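Local coordinates for chloride intracellular channel Clic (Drosophila melanogaster, PDB 2YV7), which is a soluble protein of the CLIC family with a glutathione transferase-like fold that might insert into membranes and form pH-dependent chloride channels, at residues 28-31 and 32-35; 94-97 and 98-101; 116-119 and 120-123; 170-173 and 174-177. One frame throughout, in Å; residues are numbered along the deposited sequence.

Contact 1. Residues 28-31 and 32-35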
ATOM      1  N   LYS A  28     -12.240  -0.402  -1.518  1.00 32.60           N
ATOM      2  CA  LYS A  28     -12.839  -1.527  -2.236  1.00 35.06           C
ATOM      3  C   LYS A  28     -12.720  -2.751  -1.350  1.00 37.01           C
ATOM      4  O   LYS A  28     -11.658  -2.971  -0.725  1.00 34.50           O
ATOM      5  CB  LYS A  28     -12.070  -1.815  -3.517  1.00 42.11           C
ATOM      6  CG  LYS A  28     -12.244  -0.776  -4.639  1.00 50.61           C
ATOM      7  CD  LYS A  28     -11.248  -1.003  -5.788  1.00 50.10           C
ATOM      8  CE  LYS A  28     -11.824  -0.519  -7.152  1.00 53.59           C
ATOM      9  NZ  LYS A  28     -10.874  -0.635  -8.317  1.00 52.45           N
ATOM     10  N   ALA A  29     -13.816  -3.508  -1.265  1.00 31.25           N
ATOM     11  CA  ALA A  29     -13.879  -4.752  -0.531  1.00 29.68           C
ATOM     12  C   ALA A  29     -13.260  -5.866  -1.337  1.00 30.29           C
ATOM     13  O   ALA A  29     -13.249  -5.841  -2.574  1.00 34.75           O
ATOM     14  CB  ALA A  29     -15.322  -5.154  -0.239  1.00 30.46           C
ATOM     15  N   SER A  30     -12.787  -6.844  -0.590  1.00 32.62           N
ATOM     16  CA  SER A  30     -12.468  -8.155  -1.090  1.00 33.27           C
ATOM     17  C   SER A  30     -13.561  -8.649  -2.025  1.00 37.20           C
ATOM     18  O   SER A  30     -14.744  -8.543  -1.746  1.00 41.13           O
ATOM     19  CB  SER A  30     -12.362  -9.106   0.097  1.00 33.83           C
ATOM     20  OG  SER A  30     -12.360 -10.465  -0.301  1.00 35.02           O
ATOM     21  N   THR A  31     -13.092  -9.237  -3.096  1.00 39.19           N
ATOM     22  CA  THR A  31     -13.849  -9.843  -4.141  1.00 46.33           C
ATOM     23  C   THR A  31     -14.155 -11.297  -3.790  1.00 44.65           C
ATOM     24  O   THR A  31     -14.835 -11.976  -4.532  1.00 51.20           O
ATOM     25  CB  THR A  31     -12.995  -9.785  -5.405  1.00 48.42           C
ATOM     26  OG1 THR A  31     -11.612 -10.035  -5.049  1.00 49.93           O
ATOM     27  CG2 THR A  31     -13.113  -8.380  -6.047  1.00 50.84           C
ATOM     28  N   ILE A  32     -13.664 -11.765  -2.652  1.00 40.70           N
ATOM     29  CA  ILE A  32     -14.032 -13.096  -2.149  1.00 40.89           C
ATOM     30  C   ILE A  32     -15.244 -13.026  -1.229  1.00 44.96           C
ATOM     31  O   ILE A  32     -16.210 -13.772  -1.426  1.00 46.94           O
ATOM     32  CB  ILE A  32     -12.875 -13.792  -1.417  1.00 37.34           C
ATOM     33  CG1 ILE A  32     -11.753 -14.132  -2.407  1.00 38.42           C
ATOM     34  CG2 ILE A  32     -13.347 -15.099  -0.697  1.00 35.56           C
ATOM     35  CD1 ILE A  32     -10.422 -14.408  -1.740  1.00 37.80           C
ATOM     36  N   ASP A  33     -15.219 -12.159  -0.227  1.00 41.88           N
ATOM     37  CA  ASP A  33     -16.341 -12.134   0.707  1.00 43.20           C
ATOM     38  C   ASP A  33     -17.149 -10.829   0.751  1.00 43.01           C
ATOM     39  O   ASP A  33     -18.165 -10.748   1.430  1.00 48.89           O
ATOM     40  CB  ASP A  33     -15.877 -12.529   2.102  1.00 43.64           C
ATOM     41  CG  ASP A  33     -15.305 -11.359   2.882  1.00 45.58           C
ATOM     42  OD1 ASP A  33     -15.019 -10.281   2.266  1.00 42.12           O
ATOM     43  OD2 ASP A  33     -15.188 -11.534   4.122  1.00 46.54           O
ATOM     44  N   GLY A  34     -16.671  -9.810   0.063  1.00 38.25           N
ATOM     45  CA  GLY A  34     -17.346  -8.533   0.042  1.00 37.82           C
ATOM     46  C   GLY A  34     -17.303  -7.728   1.328  1.00 40.18           C
ATOM     47  O   GLY A  34     -17.922  -6.675   1.405  1.00 43.82           O
ATOM     48  N   ARG A  35     -16.578  -8.213   2.332  1.00 41.72           N
ATOM     49  CA  ARG A  35     -16.501  -7.530   3.617  1.00 43.32           C
ATOM     50  C   ARG A  35     -15.079  -7.158   4.037  1.00 42.33           C
ATOM     51  O   ARG A  35     -14.856  -6.083   4.562  1.00 40.13           O
ATOM     52  CB  ARG A  35     -17.131  -8.380   4.712  1.00 50.47           C
ATOM     53  CG  ARG A  35     -18.571  -8.747   4.479  1.00 56.70           C
ATOM     54  CD  ARG A  35     -19.062  -9.653   5.585  1.00 57.48           C
ATOM     55  NE  ARG A  35     -20.457 -10.018   5.412  1.00 62.25           N
ATOM     56  CZ  ARG A  35     -20.852 -11.177   4.913  1.00 62.62           C
ATOM     57  NH1 ARG A  35     -19.950 -12.075   4.546  1.00 63.99           N
ATOM     58  NH2 ARG A  35     -22.143 -11.436   4.781  1.00 64.86           N
TER
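The carboxylate of Asp33 meets Ser30 through one oxygen, OD1 lying 3.6 Å from Ser30 CB, and takes the amide of Arg35, two residues on, at the same oxygen: Arg35 N donates to Asp33 OD1 at 2.6 Å from above the carboxylate plane, 56° out of it. This bond closes an Asx turn, and the Arg36 amide binds the same oxygen. CG sits between the backbone N and the carbonyl carbon (chi1 85°), which turns OD1 back to the amides of Arg35 and Arg36. A second flat group, the Ser30 peptide carbonyl, is also approached off its plane. Gly34 N reaches Ser30 O at 2.9 Å from 40° above, an i to i+4 bond closing an alpha-turn, and Gly34 CA adds a CH···O contact to the same oxygen. Residues 28-35 leave strand 22-28 and form the first part of the loop to helix 41-55, the opening connection of a beta-alpha-beta crossover in the thioredoxin-like N-terminal domain. Inside the turn, Ser30 OG accepts from Ile32 N at 3.0 Å, an ST turn, and more weakly from Asp33 N at 3.3 Å. The same hydroxyl is hydrogen-bonded to Asp226 of helix 224-235, so it links the loop to that helix; Thr31 OG1 reaches Asn229 there, and Ile32 packs against Gln225, Asp226 and Asn229. Gly34 has a positive phi, turning the chain back until its carbonyl O comes within 3.4 Å of Ala29 CB.

Contact 2. Residues 94-97 and 98-101. With CA (calcium ion), chain B.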
ATOM      1  N   ILE A  94     -13.412  13.833  -2.068  1.00 38.17           N
ATOM      2  CA  ILE A  94     -12.302  13.836  -3.023  1.00 36.08           C
ATOM      3  C   ILE A  94     -12.295  12.502  -3.801  1.00 36.77           C
ATOM      4  O   ILE A  94     -12.184  11.415  -3.204  1.00 34.93           O
ATOM      5  CB  ILE A  94     -10.921  14.109  -2.321  1.00 36.70           C
ATOM      6  CG1 ILE A  94     -11.012  15.168  -1.206  1.00 39.31           C
ATOM      7  CG2 ILE A  94      -9.844  14.526  -3.346  1.00 34.26           C
ATOM      8  CD1 ILE A  94     -11.408  16.549  -1.692  1.00 40.36           C
ATOM      9  N   LEU A  95     -12.405  12.577  -5.126  1.00 38.29           N
ATOM     10  CA  LEU A  95     -12.660  11.391  -5.965  1.00 38.41           C
ATOM     11  C   LEU A  95     -11.496  10.869  -6.822  1.00 39.37           C
ATOM     12  O   LEU A  95     -11.382   9.645  -7.079  1.00 38.93           O
ATOM     13  CB  LEU A  95     -13.847  11.669  -6.895  1.00 42.50           C
ATOM     14  CG  LEU A  95     -15.073  12.266  -6.210  1.00 42.42           C
ATOM     15  CD1 LEU A  95     -16.102  12.768  -7.229  1.00 43.96           C
ATOM     16  CD2 LEU A  95     -15.687  11.309  -5.159  1.00 41.63           C
ATOM     17  N   GLU A  96     -10.660  11.777  -7.309  1.00 36.77           N
ATOM     18  CA  GLU A  96      -9.528  11.388  -8.132  1.00 38.91           C
ATOM     19  C   GLU A  96      -8.342  11.112  -7.221  1.00 35.58           C
ATOM     20  O   GLU A  96      -8.080  11.889  -6.302  1.00 34.46           O
ATOM     21  CB  GLU A  96      -9.228  12.521  -9.114  1.00 47.07           C
ATOM     22  CG  GLU A  96     -10.444  12.847  -9.993  1.00 54.02           C
ATOM     23  CD  GLU A  96     -10.172  13.940 -11.027  1.00 57.18           C
ATOM     24  OE1 GLU A  96      -9.104  13.876 -11.688  1.00 58.23           O
ATOM     25  OE2 GLU A  96     -11.035  14.855 -11.184  1.00 58.19           O
ATOM     26  N   ASN A  97      -7.613  10.016  -7.470  1.00 36.82           N
ATOM     27  CA  ASN A  97      -6.475   9.662  -6.586  1.00 34.58           C
ATOM     28  C   ASN A  97      -5.426  10.755  -6.446  1.00 30.56           C
ATOM     29  O   ASN A  97      -4.971  11.037  -5.334  1.00 35.20           O
ATOM     30  CB  ASN A  97      -5.821   8.340  -7.023  1.00 30.80           C
ATOM     31  CG  ASN A  97      -6.806   7.191  -7.022  1.00 37.12           C
ATOM     32  OD1 ASN A  97      -7.761   7.187  -6.243  1.00 32.77           O
ATOM     33  ND2 ASN A  97      -6.600   6.220  -7.921  1.00 34.53           N
ATOM     34  N   GLU A  98      -5.045  11.380  -7.564  1.00 31.80           N
ATOM     35  CA  GLU A  98      -4.050  12.461  -7.503  1.00 37.09           C
ATOM     36  C   GLU A  98      -4.520  13.601  -6.616  1.00 34.64           C
ATOM     37  O   GLU A  98      -3.706  14.224  -5.913  1.00 39.04           O
ATOM     38  CB  GLU A  98      -3.676  12.989  -8.896  1.00 45.10           C
ATOM     39  CG  GLU A  98      -2.385  13.821  -8.882  1.00 50.06           C
ATOM     40  CD  GLU A  98      -1.868  14.168 -10.268  1.00 50.68           C
ATOM     41  OE1 GLU A  98      -2.331  13.567 -11.267  1.00 54.35           O
ATOM     42  OE2 GLU A  98      -0.988  15.053 -10.351  1.00 53.49           O
ATOM     43  N   LYS A  99      -5.827  13.850  -6.612  1.00 35.69           N
ATOM     44  CA  LYS A  99      -6.408  14.919  -5.765  1.00 36.52           C
ATOM     45  C   LYS A  99      -6.510  14.517  -4.298  1.00 33.18           C
ATOM     46  O   LYS A  99      -6.354  15.364  -3.436  1.00 31.59           O
ATOM     47  CB  LYS A  99      -7.756  15.425  -6.297  1.00 40.57           C
ATOM     48  CG  LYS A  99      -7.716  15.847  -7.756  1.00 42.69           C
ATOM     49  CD  LYS A  99      -8.995  16.550  -8.186  1.00 46.23           C
ATOM     50  CE  LYS A  99      -8.990  16.744  -9.700  1.00 47.95           C
ATOM     51  NZ  LYS A  99     -10.038  17.719 -10.107  1.00 50.98           N
ATOM     52  N   ILE A 100      -6.736  13.219  -4.024  1.00 31.10           N
ATOM     53  CA  ILE A 100      -6.679  12.699  -2.664  1.00 31.92           C
ATOM     54  C   ILE A 100      -5.320  12.935  -2.059  1.00 30.10           C
ATOM     55  O   ILE A 100      -5.212  13.416  -0.934  1.00 34.02           O
ATOM     56  CB  ILE A 100      -7.066  11.180  -2.594  1.00 33.20           C
ATOM     57  CG1 ILE A 100      -8.524  10.996  -3.073  1.00 32.26           C
ATOM     58  CG2 ILE A 100      -6.801  10.620  -1.190  1.00 29.77           C
ATOM     59  CD1 ILE A 100      -9.043   9.561  -3.145  1.00 32.52           C
ATOM     60  N   GLU A 101      -4.250  12.590  -2.801  1.00 32.24           N
ATOM     61  CA  GLU A 101      -2.878  12.908  -2.322  1.00 33.71           C
ATOM     62  C   GLU A 101      -2.669  14.366  -2.010  1.00 37.44           C
ATOM     63  O   GLU A 101      -2.208  14.729  -0.914  1.00 32.85           O
ATOM     64  CB  GLU A 101      -1.822  12.509  -3.366  1.00 36.98           C
ATOM     65  CG  GLU A 101      -1.633  11.085  -3.353  1.00 34.32           C
ATOM     66  CD  GLU A 101      -0.357  10.547  -4.050  1.00 38.46           C
ATOM     67  OE1 GLU A 101       0.701  11.227  -4.199  1.00 34.54           O
ATOM     68  OE2 GLU A 101      -0.452   9.372  -4.408  1.00 35.33           O
TER
HETATM   69 CA    CA B 261     -10.637   7.133  -6.701  1.00 38.31          CA
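Asn97 and Ile100 lie side by side one helical turn apart, pointing the same way, with Asn97 OD1 4.1 Å from Ile100 CD1. That amide oxygen stands 2.9 Å from the calcium ion, while the carbonyl oxygen of Leu95 binds the ion more closely at 2.6 Å; His83 O and Pro85 O complete the site. The loop after strand 92-94 thus enters helix 97-107 beside a bound metal, with Glu96 as N-cap. Its carbonyl oxygen receives Ile100 N at 3.0 Å, the donor nearly along the C=O axis, and a weaker, bent bond from Lys99 N. Ile94 closes the inner side of this first turn: its CG2 lies 3.4 Å from Ile100 N and 3.8 Å from Ile100 CG1, next to Leu87 of the neighbouring strand. Lys99 runs out alongside Glu96. Its extended chain, with CG beside the backbone N (chi1 -53°), brings NZ to Glu96 OE2 at 3.2 Å, a salt bridge on the exposed side. The chemistry is therefore divided: the Glu96 carboxylate is engaged by Lys99, and the calcium is met from this segment by neutral carbonyl and amide oxygens, so neither charge of the salt bridge is used at the metal.

Contact 3. Residues 116-119 and 120-123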
ATOM      1  N   VAL A 116       7.220  14.401   2.317  1.00 45.54           N
ATOM      2  CA  VAL A 116       8.622  14.863   2.239  1.00 40.96           C
ATOM      3  C   VAL A 116       8.933  15.147   0.787  1.00 47.00           C
ATOM      4  O   VAL A 116       8.418  14.458  -0.082  1.00 43.07           O
ATOM      5  CB  VAL A 116       9.632  13.770   2.751  1.00 46.53           C
ATOM      6  CG1 VAL A 116      11.114  14.210   2.569  1.00 46.40           C
ATOM      7  CG2 VAL A 116       9.380  13.414   4.194  1.00 42.21           C
ATOM      8  N   GLN A 117       9.749  16.168   0.529  1.00 44.54           N
ATOM      9  CA  GLN A 117      10.253  16.428  -0.819  1.00 51.74           C
ATOM     10  C   GLN A 117      11.557  15.671  -1.014  1.00 48.23           C
ATOM     11  O   GLN A 117      12.561  15.938  -0.347  1.00 50.13           O
ATOM     12  CB  GLN A 117      10.438  17.935  -1.089  1.00 58.27           C
ATOM     13  CG  GLN A 117       9.270  18.833  -0.656  1.00 64.50           C
ATOM     14  CD  GLN A 117       8.126  18.896  -1.677  1.00 65.37           C
ATOM     15  OE1 GLN A 117       7.457  17.889  -1.960  1.00 67.06           O
ATOM     16  NE2 GLN A 117       7.878  20.101  -2.212  1.00 66.27           N
ATOM     17  N   ASP A 118      11.521  14.670  -1.895  1.00 50.67           N
ATOM     18  CA  ASP A 118      12.700  13.878  -2.199  1.00 43.82           C
ATOM     19  C   ASP A 118      12.530  13.330  -3.617  1.00 42.00           C
ATOM     20  O   ASP A 118      12.002  12.240  -3.805  1.00 34.03           O
ATOM     21  CB  ASP A 118      12.907  12.775  -1.153  1.00 45.53           C
ATOM     22  CG  ASP A 118      14.250  12.054  -1.310  1.00 49.67           C
ATOM     23  OD1 ASP A 118      14.695  11.872  -2.467  1.00 48.46           O
ATOM     24  OD2 ASP A 118      14.870  11.654  -0.282  1.00 49.80           O
ATOM     25  N   LYS A 119      12.968  14.093  -4.617  1.00 40.76           N
ATOM     26  CA  LYS A 119      12.827  13.683  -6.011  1.00 38.83           C
ATOM     27  C   LYS A 119      13.605  12.409  -6.307  1.00 34.70           C
ATOM     28  O   LYS A 119      13.208  11.622  -7.166  1.00 31.33           O
ATOM     29  CB  LYS A 119      13.289  14.804  -6.964  1.00 51.63           C
ATOM     30  CG  LYS A 119      12.402  16.032  -6.943  1.00 56.36           C
ATOM     31  CD  LYS A 119      12.467  16.780  -8.271  1.00 57.98           C
ATOM     32  CE  LYS A 119      11.459  17.961  -8.349  1.00 60.12           C
ATOM     33  NZ  LYS A 119      10.024  17.559  -8.111  1.00 59.24           N
ATOM     34  N   GLU A 120      14.710  12.222  -5.592  1.00 32.64           N
ATOM     35  CA  GLU A 120      15.537  11.043  -5.684  1.00 36.82           C
ATOM     36  C   GLU A 120      14.715   9.764  -5.400  1.00 31.82           C
ATOM     37  O   GLU A 120      14.723   8.767  -6.201  1.00 27.79           O
ATOM     38  CB  GLU A 120      16.713  11.208  -4.716  1.00 47.22           C
ATOM     39  CG  GLU A 120      17.811  10.168  -4.793  1.00 50.87           C
ATOM     40  CD  GLU A 120      19.155  10.700  -4.258  1.00 53.05           C
ATOM     41  OE1 GLU A 120      19.750  11.576  -4.939  1.00 52.39           O
ATOM     42  OE2 GLU A 120      19.619  10.221  -3.185  1.00 52.30           O
ATOM     43  N   VAL A 121      13.990   9.828  -4.290  1.00 31.63           N
ATOM     44  CA  VAL A 121      13.137   8.734  -3.889  1.00 28.14           C
ATOM     45  C   VAL A 121      11.954   8.563  -4.858  1.00 29.27           C
ATOM     46  O   VAL A 121      11.637   7.431  -5.222  1.00 26.57           O
ATOM     47  CB  VAL A 121      12.708   8.813  -2.419  1.00 30.61           C
ATOM     48  CG1 VAL A 121      11.732   7.657  -2.119  1.00 31.01           C
ATOM     49  CG2 VAL A 121      13.936   8.727  -1.494  1.00 31.01           C
ATOM     50  N   ALA A 122      11.293   9.642  -5.256  1.00 25.45           N
ATOM     51  CA  ALA A 122      10.208   9.520  -6.260  1.00 23.62           C
ATOM     52  C   ALA A 122      10.709   8.772  -7.471  1.00 27.98           C
ATOM     53  O   ALA A 122      10.073   7.841  -7.948  1.00 25.66           O
ATOM     54  CB  ALA A 122       9.736  10.852  -6.694  1.00 28.61           C
ATOM     55  N   THR A 123      11.878   9.157  -7.968  1.00 28.25           N
ATOM     56  CA  THR A 123      12.346   8.555  -9.223  1.00 24.64           C
ATOM     57  C   THR A 123      12.733   7.094  -8.972  1.00 23.24           C
ATOM     58  O   THR A 123      12.539   6.204  -9.825  1.00 25.46           O
ATOM     59  CB  THR A 123      13.602   9.286  -9.700  1.00 32.77           C
ATOM     60  OG1 THR A 123      13.267  10.635 -10.065  1.00 29.74           O
ATOM     61  CG2 THR A 123      14.157   8.545 -10.952  1.00 28.48           C
TER
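This is a helix N-cap, local to one turn: Asp118 caps helix 119-125, where the chain leaves helix 111-114 and enters the all-helical C-terminal part of the glutathione transferase-like fold. The evidence is a bond from Val121 N to Asp118 OD1 of 2.8 Å, with an N-H···O angle of 159°. The amide meets that oxygen from above the carboxylate plane, 52° out of it. With CG anti to N (chi1 -171°), the carboxylate swings forward over the first turn, and OD1 also comes within 3.1 Å of Glu120 CB. Regular helical bonding starts at the cap residue itself, since Ala122 N donates to Asp118 O at 3.1 Å, in the carbonyl plane; Thr123 N follows with Lys119 O at 2.9 Å. The carboxylate lies at the amide end of the helix, where its negative charge is probably stabilised. Arg161 supplies positive charge nearby: it forms a salt bridge with Glu120 OE2 and a long, weak ion pair with Asp118 OD2, which would ease the proximity of the two acids. On the inner side, Val121 CG2, placed beside its backbone N, packs 3.3 Å from Asp118 OD2.

Contact 4. Residues 170-173 and 174-177; sequences TMCC and FDCE
Cys173 stands its sulfur almost straight over the Phe174 ring: SG is 3.9 Å from the ring centroid and 6° off the normal, a sulfur-aromatic contact made over one face. Cys172 comes to the same ring obliquely, with SG 3.8 Å from Phe174 CD2. These side chains sit at the start of helix 173-193, where Cys172 and Asp175 form a capping box, as at the start of the corresponding helix of glutathione transferases. Asp175 OD2 accepts from Cys172 N at 2.9 Å with its anti lone pair, in a nearly straight bond (174°). The thiol of Cys172 makes only a weak capping bond, SG to Phe174 N at 3.6 Å, one residue short of Asp175, so the box is not the classical reciprocal pair; the sulfur is set for this by its place between the backbone N and the carbonyl carbon (chi1 69°). The other carboxylate oxygen, Asp175 OD1, is bound by Tyr207 and by the Leu166 amide, so this buried acid is held at both carboxylate oxygens. Met171 crosses Asp175 at an angle, its chain bent twice, bringing CE to 3.3 Å from Asp175 CB. The same methyl lies 3.7 Å from Cys176 SG, the pair before the cap and four residues beyond it that defines a hydrophobic staple; both side chains also touch Leu52 of helix 41-55. A water donates to Asp175 OD2 and to Thr170 O, 2.8 Å from the latter.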
ATOM      1  N   THR A 170      11.604   8.104  10.057  1.00 33.75           N
ATOM      2  CA  THR A 170      10.163   8.291  10.135  1.00 35.12           C
ATOM      3  C   THR A 170       9.528   7.924   8.781  1.00 31.51           C
ATOM      4  O   THR A 170      10.130   8.208   7.736  1.00 31.56           O
ATOM      5  CB  THR A 170       9.855   9.811  10.404  1.00 39.73           C
ATOM      6  OG1 THR A 170      10.185  10.124  11.758  1.00 43.08           O
ATOM      7  CG2 THR A 170       8.377  10.176  10.163  1.00 44.39           C
ATOM      8  N   MET A 171       8.332   7.343   8.822  1.00 27.43           N
ATOM      9  CA  MET A 171       7.550   7.058   7.624  1.00 33.19           C
ATOM     10  C   MET A 171       7.222   8.306   6.845  1.00 33.04           C
ATOM     11  O   MET A 171       6.868   9.343   7.422  1.00 30.88           O
ATOM     12  CB  MET A 171       6.256   6.297   7.980  1.00 27.22           C
ATOM     13  CG  MET A 171       6.493   4.903   8.439  1.00 28.40           C
ATOM     14  SD  MET A 171       6.760   3.855   6.982  1.00 28.93           S
ATOM     15  CE  MET A 171       5.210   4.014   6.098  1.00 26.43           C
ATOM     16  N   CYS A 172       7.349   8.212   5.516  1.00 30.04           N
ATOM     17  CA  CYS A 172       6.763   9.231   4.656  1.00 29.33           C
ATOM     18  C   CYS A 172       5.845   8.643   3.577  1.00 22.92           C
ATOM     19  O   CYS A 172       5.641   7.397   3.467  1.00 26.31           O
ATOM     20  CB  CYS A 172       7.847  10.105   3.999  1.00 28.53           C
ATOM     21  SG  CYS A 172       8.775   9.183   2.801  1.00 32.39           S
ATOM     22  N   CYS A 173       5.305   9.531   2.766  1.00 23.64           N
ATOM     23  CA  CYS A 173       4.409   9.198   1.655  1.00 26.08           C
ATOM     24  C   CYS A 173       4.955   8.071   0.751  1.00 30.68           C
ATOM     25  O   CYS A 173       4.186   7.252   0.195  1.00 26.23           O
ATOM     26  CB  CYS A 173       4.048  10.434   0.807  1.00 29.92           C
ATOM     27  SG  CYS A 173       5.489  11.303   0.163  1.00 30.50           S
ATOM     28  N   PHE A 174       6.270   8.101   0.518  1.00 25.55           N
ATOM     29  CA  PHE A 174       6.878   7.169  -0.444  1.00 23.45           C
ATOM     30  C   PHE A 174       6.887   5.770   0.135  1.00 22.01           C
ATOM     31  O   PHE A 174       6.772   4.799  -0.612  1.00 22.39           O
ATOM     32  CB  PHE A 174       8.317   7.590  -0.786  1.00 25.81           C
ATOM     33  CG  PHE A 174       8.400   8.984  -1.445  1.00 26.04           C
ATOM     34  CD1 PHE A 174       7.783   9.205  -2.666  1.00 29.05           C
ATOM     35  CD2 PHE A 174       9.119  10.009  -0.856  1.00 27.83           C
ATOM     36  CE1 PHE A 174       7.848  10.508  -3.307  1.00 28.66           C
ATOM     37  CE2 PHE A 174       9.165  11.276  -1.462  1.00 26.38           C
ATOM     38  CZ  PHE A 174       8.560  11.499  -2.685  1.00 29.38           C
ATOM     39  N   ASP A 175       7.031   5.661   1.456  1.00 21.54           N
ATOM     40  CA  ASP A 175       6.936   4.359   2.130  1.00 22.70           C
ATOM     41  C   ASP A 175       5.532   3.753   1.963  1.00 23.62           C
ATOM     42  O   ASP A 175       5.364   2.551   1.664  1.00 23.88           O
ATOM     43  CB  ASP A 175       7.315   4.507   3.585  1.00 25.07           C
ATOM     44  CG  ASP A 175       8.728   4.963   3.728  1.00 26.64           C
ATOM     45  OD1 ASP A 175       9.650   4.194   3.263  1.00 23.90           O
ATOM     46  OD2 ASP A 175       8.874   6.099   4.196  1.00 24.44           O
ATOM     47  N   CYS A 176       4.503   4.588   2.123  1.00 23.20           N
ATOM     48  CA  CYS A 176       3.140   4.098   1.980  1.00 21.91           C
ATOM     49  C   CYS A 176       2.821   3.712   0.529  1.00 20.69           C
ATOM     50  O   CYS A 176       1.903   2.898   0.250  1.00 22.15           O
ATOM     51  CB  CYS A 176       2.148   5.186   2.496  1.00 24.63           C
ATOM     52  SG  CYS A 176       2.513   5.640   4.191  1.00 26.32           S
ATOM     53  N   GLU A 177       3.587   4.235  -0.456  1.00 20.06           N
ATOM     54  CA  GLU A 177       3.436   3.764  -1.840  1.00 21.99           C
ATOM     55  C   GLU A 177       4.266   2.442  -2.024  1.00 19.89           C
ATOM     56  O   GLU A 177       3.819   1.542  -2.733  1.00 21.42           O
ATOM     57  CB  GLU A 177       4.014   4.795  -2.829  1.00 21.02           C
ATOM     58  CG  GLU A 177       3.744   4.474  -4.297  1.00 25.42           C
ATOM     59  CD  GLU A 177       4.292   5.535  -5.250  1.00 29.72           C
ATOM     60  OE1 GLU A 177       4.156   6.778  -4.960  1.00 28.17           O
ATOM     61  OE2 GLU A 177       4.841   5.118  -6.287  1.00 26.37           O
TER
HETATM   62  O   HOH W   1      10.880   7.737   5.132  1.00 28.49           O

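Overall arrangement
From the N terminus the four contacts run in series; none nests or crosses. Contact 1 turns the loop between strand 22-28 and helix 41-55, meeting helix 224-235 from far along the chain. Contact 2 joins edge strand 92-94 to helix 97-107, its centre 22 Å from that of contact 1, within the same N-terminal domain. Contacts 3 and 4 start helices 119-125 and 173-193, and these do touch: Phe174 CG lies 3.6 Å from Val121 CG1, and Val116 CG2 packs 3.7 Å from Cys172 CB, tying the two helix starts together. Contact 4 also faces helix 41-55, bringing the N-terminal domain against the helical one, while contacts 1 and 3 lie on opposite sides of the chain's centre.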